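Local coordinates for protein methyltransferase (Streptomyces avermitilis, PDB 3GIW) that probably acts as an S-adenosylmethionine-dependent methyltransferase of Rossmann-like fold, binding S-adenosyl-L-homocysteine, with a methyl acceptor that is not known, at residues M59-D64 with V247-W252; A71-E76 with Y195-I200. One frame throughout, in Å; residues are numbered along the deposited sequence.

Contact 1: M59-D64 with V247-W252; sequences MRANRD and VQVHKW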
loop_
_atom_site.group_PDB
_atom_site.type_symbol
_atom_site.label_atom_id
_atom_site.label_comp_id
_atom_site.label_asym_id
_atom_site.label_seq_id
_atom_site.Cartn_x
_atom_site.Cartn_y
_atom_site.Cartn_z
HETATM N N MSE A 59 -9.507 -5.314 5.371
HETATM C CA MSE A 59 -9.197 -4.584 4.143
HETATM C C MSE A 59 -9.640 -3.111 4.286
HETATM O O MSE A 59 -8.899 -2.203 3.889
HETATM C CB MSE A 59 -9.798 -5.328 2.940
HETATM C CG MSE A 59 -9.049 -6.612 2.623
HETATM SE SE MSE A 59 -9.654 -7.454 1.032
HETATM C CE MSE A 59 -8.024 -8.388 0.566
ATOM N N ARG A 60 -10.801 -2.853 4.892
ATOM C CA ARG A 60 -11.226 -1.491 5.140
ATOM C C ARG A 60 -10.257 -0.772 6.117
ATOM O O ARG A 60 -9.909 0.412 5.915
ATOM C CB ARG A 60 -12.679 -1.513 5.600
ATOM C CG ARG A 60 -13.649 -1.939 4.469
ATOM C CD ARG A 60 -15.088 -2.230 4.927
ATOM N NE ARG A 60 -16.078 -1.681 3.986
ATOM C CZ ARG A 60 -16.734 -2.343 3.027
ATOM N NH1 ARG A 60 -16.553 -3.639 2.804
ATOM N NH2 ARG A 60 -17.599 -1.685 2.262
ATOM N N ALA A 61 -9.775 -1.484 7.143
ATOM C CA ALA A 61 -8.866 -0.888 8.090
ATOM C C ALA A 61 -7.531 -0.521 7.438
ATOM O O ALA A 61 -6.893 0.475 7.805
ATOM C CB ALA A 61 -8.616 -1.845 9.313
ATOM N N ASN A 62 -7.067 -1.321 6.500
ATOM C CA ASN A 62 -5.842 -0.984 5.778
ATOM C C ASN A 62 -6.014 0.298 4.958
ATOM O O ASN A 62 -5.140 1.188 4.981
ATOM C CB ASN A 62 -5.398 -2.135 4.884
ATOM C CG ASN A 62 -4.201 -1.766 4.012
ATOM O OD1 ASN A 62 -3.073 -1.812 4.489
ATOM N ND2 ASN A 62 -4.467 -1.322 2.790
ATOM N N ARG A 63 -7.154 0.438 4.284
ATOM C CA ARG A 63 -7.423 1.657 3.522
ATOM C C ARG A 63 -7.505 2.854 4.453
ATOM O O ARG A 63 -6.936 3.942 4.148
ATOM C CB ARG A 63 -8.661 1.519 2.637
ATOM C CG ARG A 63 -8.773 2.670 1.599
ATOM C CD ARG A 63 -7.763 2.570 0.463
ATOM N NE ARG A 63 -7.794 3.761 -0.401
ATOM C CZ ARG A 63 -7.137 3.858 -1.559
ATOM N NH1 ARG A 63 -6.415 2.829 -2.010
ATOM N NH2 ARG A 63 -7.206 4.989 -2.267
ATOM N N ASP A 64 -8.199 2.736 5.582
ATOM C CA ASP A 64 -8.332 3.830 6.540
ATOM C C ASP A 64 -6.951 4.251 7.089
ATOM O O ASP A 64 -6.670 5.442 7.260
ATOM C CB ASP A 64 -9.242 3.420 7.713
ATOM C CG ASP A 64 -10.721 3.301 7.332
ATOM O OD1 ASP A 64 -11.136 3.816 6.286
ATOM O OD2 ASP A 64 -11.468 2.664 8.111
ATOM N N VAL A 247 2.899 -1.327 14.584
ATOM C CA VAL A 247 1.731 -1.805 15.337
ATOM C C VAL A 247 0.614 -2.225 14.416
ATOM O O VAL A 247 0.635 -1.928 13.227
ATOM C CB VAL A 247 1.186 -0.731 16.285
ATOM C CG1 VAL A 247 2.239 -0.278 17.311
ATOM C CG2 VAL A 247 0.651 0.495 15.513
ATOM N N GLN A 248 -0.347 -2.998 14.914
ATOM C CA GLN A 248 -1.499 -3.300 14.081
ATOM C C GLN A 248 -2.145 -2.009 13.557
ATOM O O GLN A 248 -2.237 -1.041 14.272
ATOM C CB GLN A 248 -2.526 -4.156 14.821
ATOM C CG GLN A 248 -2.087 -5.600 15.051
ATOM C CD GLN A 248 -3.248 -6.370 15.684
ATOM O OE1 GLN A 248 -3.578 -6.173 16.859
ATOM N NE2 GLN A 248 -3.921 -7.203 14.870
ATOM N N VAL A 249 -2.582 -2.006 12.301
ATOM C CA VAL A 249 -2.991 -0.758 11.657
ATOM C C VAL A 249 -4.079 -0.011 12.393
ATOM O O VAL A 249 -4.062 1.241 12.397
ATOM C CB VAL A 249 -3.400 -0.905 10.171
ATOM C CG1 VAL A 249 -2.193 -1.173 9.326
ATOM C CG2 VAL A 249 -4.488 -1.956 9.922
ATOM N N HIS A 250 -5.016 -0.693 13.055
ATOM C CA HIS A 250 -6.103 -0.003 13.751
ATOM C C HIS A 250 -5.645 0.653 15.055
ATOM O O HIS A 250 -6.408 1.395 15.675
ATOM C CB HIS A 250 -7.271 -0.950 13.987
ATOM C CG HIS A 250 -6.965 -2.043 14.949
ATOM N ND1 HIS A 250 -5.892 -2.901 14.789
ATOM C CD2 HIS A 250 -7.611 -2.456 16.067
ATOM C CE1 HIS A 250 -5.885 -3.777 15.778
ATOM N NE2 HIS A 250 -6.923 -3.536 16.562
ATOM N N LYS A 251 -4.424 0.370 15.460
ATOM C CA LYS A 251 -3.800 0.966 16.642
ATOM C C LYS A 251 -2.807 2.105 16.324
ATOM O O LYS A 251 -2.187 2.656 17.236
ATOM C CB LYS A 251 -3.082 -0.148 17.444
ATOM C CG LYS A 251 -4.033 -1.203 17.944
ATOM C CD LYS A 251 -3.358 -2.239 18.828
ATOM C CE LYS A 251 -4.357 -3.305 19.194
ATOM N NZ LYS A 251 -3.841 -4.236 20.252
ATOM N N TRP A 252 -2.636 2.422 15.039
ATOM C CA TRP A 252 -1.727 3.487 14.601
ATOM C C TRP A 252 -2.499 4.807 14.473
ATOM O O TRP A 252 -3.296 4.970 13.556
ATOM C CB TRP A 252 -1.039 3.117 13.275
ATOM C CG TRP A 252 0.142 3.963 12.900
ATOM C CD1 TRP A 252 1.440 3.682 13.172
ATOM C CD2 TRP A 252 0.126 5.251 12.248
ATOM N NE1 TRP A 252 2.250 4.696 12.714
ATOM C CE2 TRP A 252 1.466 5.682 12.168
ATOM C CE3 TRP A 252 -0.877 6.058 11.709
ATOM C CZ2 TRP A 252 1.830 6.916 11.580
ATOM C CZ3 TRP A 252 -0.520 7.295 11.139
ATOM C CH2 TRP A 252 0.821 7.693 11.069
#

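Contact 2: A71-E76 with Y195-I200; sequences AHLAKE and YLAMSI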
loop_
_atom_site.group_PDB
_atom_site.type_symbol
_atom_site.label_atom_id
_atom_site.label_comp_id
_atom_site.label_asym_id
_atom_site.label_seq_id
_atom_site.Cartn_x
_atom_site.Cartn_y
_atom_site.Cartn_z
ATOM N N ALA A 71 -2.204 11.635 5.591
ATOM C CA ALA A 71 -2.527 12.896 6.258
ATOM C C ALA A 71 -1.426 13.332 7.257
ATOM O O ALA A 71 -1.003 14.489 7.251
ATOM C CB ALA A 71 -3.878 12.779 6.953
ATOM N N HIS A 72 -0.922 12.412 8.067
ATOM C CA HIS A 72 0.198 12.687 8.953
ATOM C C HIS A 72 1.416 13.195 8.172
ATOM O O HIS A 72 2.069 14.169 8.555
ATOM C CB HIS A 72 0.617 11.422 9.708
ATOM C CG HIS A 72 1.782 11.628 10.628
ATOM N ND1 HIS A 72 1.626 12.093 11.917
ATOM C CD2 HIS A 72 3.117 11.487 10.435
ATOM C CE1 HIS A 72 2.815 12.220 12.480
ATOM N NE2 HIS A 72 3.734 11.840 11.612
ATOM N N LEU A 73 1.787 12.470 7.125
ATOM C CA LEU A 73 2.951 12.823 6.321
ATOM C C LEU A 73 2.818 14.231 5.709
ATOM O O LEU A 73 3.778 15.018 5.740
ATOM C CB LEU A 73 3.177 11.771 5.255
ATOM C CG LEU A 73 3.807 10.453 5.732
ATOM C CD1 LEU A 73 3.556 9.347 4.699
ATOM C CD2 LEU A 73 5.312 10.626 6.049
ATOM N N ALA A 74 1.629 14.577 5.195
ATOM C CA ALA A 74 1.399 15.876 4.579
ATOM C C ALA A 74 1.315 16.959 5.643
ATOM O O ALA A 74 1.970 17.997 5.521
ATOM C CB ALA A 74 0.142 15.873 3.728
ATOM N N LYS A 75 0.540 16.732 6.700
ATOM C CA LYS A 75 0.249 17.804 7.652
ATOM C C LYS A 75 1.352 17.975 8.687
ATOM O O LYS A 75 1.873 19.075 8.841
ATOM C CB LYS A 75 -1.104 17.592 8.345
ATOM C CG LYS A 75 -1.587 18.814 9.150
ATOM N N GLU A 76 1.686 16.901 9.400
ATOM C CA GLU A 76 2.651 16.972 10.510
ATOM C C GLU A 76 4.079 16.996 9.997
ATOM O O GLU A 76 4.877 17.810 10.455
ATOM C CB GLU A 76 2.487 15.815 11.503
ATOM C CG GLU A 76 1.151 15.772 12.214
ATOM C CD GLU A 76 0.864 17.039 12.980
ATOM O OE1 GLU A 76 1.785 17.518 13.682
ATOM O OE2 GLU A 76 -0.270 17.556 12.867
ATOM N N TYR A 195 10.603 9.732 3.874
ATOM C CA TYR A 195 9.911 8.755 4.728
ATOM C C TYR A 195 9.621 7.456 3.983
ATOM O O TYR A 195 9.511 7.417 2.746
ATOM C CB TYR A 195 8.590 9.331 5.269
ATOM C CG TYR A 195 8.750 10.355 6.389
ATOM C CD1 TYR A 195 9.135 11.676 6.121
ATOM C CD2 TYR A 195 8.475 10.011 7.708
ATOM C CE1 TYR A 195 9.244 12.608 7.129
ATOM C CE2 TYR A 195 8.599 10.939 8.727
ATOM C CZ TYR A 195 9.002 12.234 8.430
ATOM O OH TYR A 195 9.130 13.206 9.425
ATOM N N LEU A 196 9.487 6.384 4.757
ATOM C CA LEU A 196 8.976 5.081 4.309
ATOM C C LEU A 196 7.722 4.812 5.127
ATOM O O LEU A 196 7.759 4.878 6.348
ATOM C CB LEU A 196 10.021 3.998 4.547
ATOM C CG LEU A 196 9.556 2.564 4.223
ATOM C CD1 LEU A 196 9.189 2.354 2.748
ATOM C CD2 LEU A 196 10.647 1.543 4.641
ATOM N N ALA A 197 6.629 4.488 4.443
ATOM C CA ALA A 197 5.346 4.099 5.075
ATOM C C ALA A 197 4.949 2.755 4.464
ATOM O O ALA A 197 4.876 2.634 3.231
ATOM C CB ALA A 197 4.242 5.125 4.834
HETATM N N MSE A 198 4.641 1.787 5.314
HETATM C CA MSE A 198 4.257 0.467 4.858
HETATM C C MSE A 198 3.127 -0.132 5.677
HETATM O O MSE A 198 2.995 0.080 6.862
HETATM C CB MSE A 198 5.433 -0.520 4.946
HETATM C CG MSE A 198 6.714 -0.068 4.213
HETATM SE SE MSE A 198 8.067 -1.479 4.251
HETATM C CE MSE A 198 7.161 -2.756 3.124
ATOM N N SER A 199 2.345 -0.988 5.025
ATOM C CA SER A 199 1.513 -1.976 5.740
ATOM C C SER A 199 1.997 -3.363 5.316
ATOM O O SER A 199 2.211 -3.629 4.099
ATOM C CB SER A 199 0.026 -1.773 5.544
ATOM O OG SER A 199 -0.364 -1.957 4.215
ATOM N N ILE A 200 2.160 -4.258 6.288
ATOM C CA ILE A 200 2.799 -5.552 6.133
ATOM C C ILE A 200 1.904 -6.672 6.702
ATOM O O ILE A 200 1.543 -6.652 7.887
ATOM C CB ILE A 200 4.163 -5.545 6.880
ATOM C CG1 ILE A 200 5.108 -4.476 6.283
ATOM C CG2 ILE A 200 4.883 -6.906 6.832
ATOM C CD1 ILE A 200 6.362 -4.165 7.101
#

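Contact 1: M59-D64 with V247-W252
One methyl group of V249, CG2, makes the closest approaches of this contact, to the backbone and side chain of A61. It lies 4.0 Å from the carbonyl O of A61 and 4.2 Å from A61 CB, with N62 N slightly farther off: van der Waals packing of a methyl on the helix backbone and on the one methyl of A61. With chi1 at -71°, CG1 runs anti to the carbonyl carbon, which leaves CG2 between the backbone N and carbonyl carbon and facing the helix. Helix 55-75 here meets the 3-10 turn 249-251 that follows edge strand 240-248 of a seven-stranded, Rossmann-like methyltransferase sheet, and I267 and M269 pack around the same spot, against A61 and V249 respectively. The N62 side chain leaves A61 and V249 behind: OD1 bonds to the hydroxyl of S199 and ND2 to that of Y28, two partners that fix the amide's rotation. N62, R63 and Y28 all belong to the S-adenosyl-L-homocysteine site. In contrast to the packed spot at V249 and A61, the solvent side is looser. There the exposed K251 turns its NZ to a salt bridge with D264, while its CG lies over one face of the H250 ring, 3.8 Å above the plane.

Contact 2: A71-E76 with Y195-I200
The last turns of helix 55-75 pack against the start of strand 195-201, with L73 CA and Y195 CA 8.2 Å apart, a spacing that side chains alone bridge. L73 does the work from the helix, and its two methyls divide the task. CD2 is placed over one face of the Y195 ring in a CH-pi contact, 3.9 Å from the ring centroid and 29° off the ring normal. It leans toward the root of the ring, since it comes within 3.5 Å of Y195 CG and 3.6 Å of Y195 CB, and the two side chains pass each other in opposite directions. The other methyl, CD1, reaches A197 CB at 4.3 Å, a lighter touch. Leucine can span both residues because chi1 of -76° sets CG anti to the carbonyl carbon and chi2 of 161° spreads the methyls along the strand. A197 is two residues on from Y195 and presents its CB to the same side, whereas L196 between them points away from the helix. A163 and V273 also touch L73, and V273 and R275 pack on Y195. Through this leucine, buried against alternate residues of an inner strand, helix 55-75 covers one face of the mixed seven-stranded sheet, whose order 3-2-1-4-5-7-6 is that of the Rossmann-like (class I) methyltransferase fold.

Contacts 1 and 2 lie along one helix, 55-75, with centres 13 Å apart: contact 1 uses its earlier turns and contact 2 its last ones. Both reach the same mixed sheet, contact 1 at the turn after edge strand 240-248 and contact 2 on inner strand 195-201, with strand 269-275 between these two. In sequence, 59-64 comes first, then 71-76, 195-200 and 247-252, so contact 2 is enclosed by contact 1. They also touch directly: N62 of contact 1 meets S199 of contact 2, and W252 packs on H72. The helix thus lies against the sheet while its earlier part contributes residues to the S-adenosyl-L-homocysteine site.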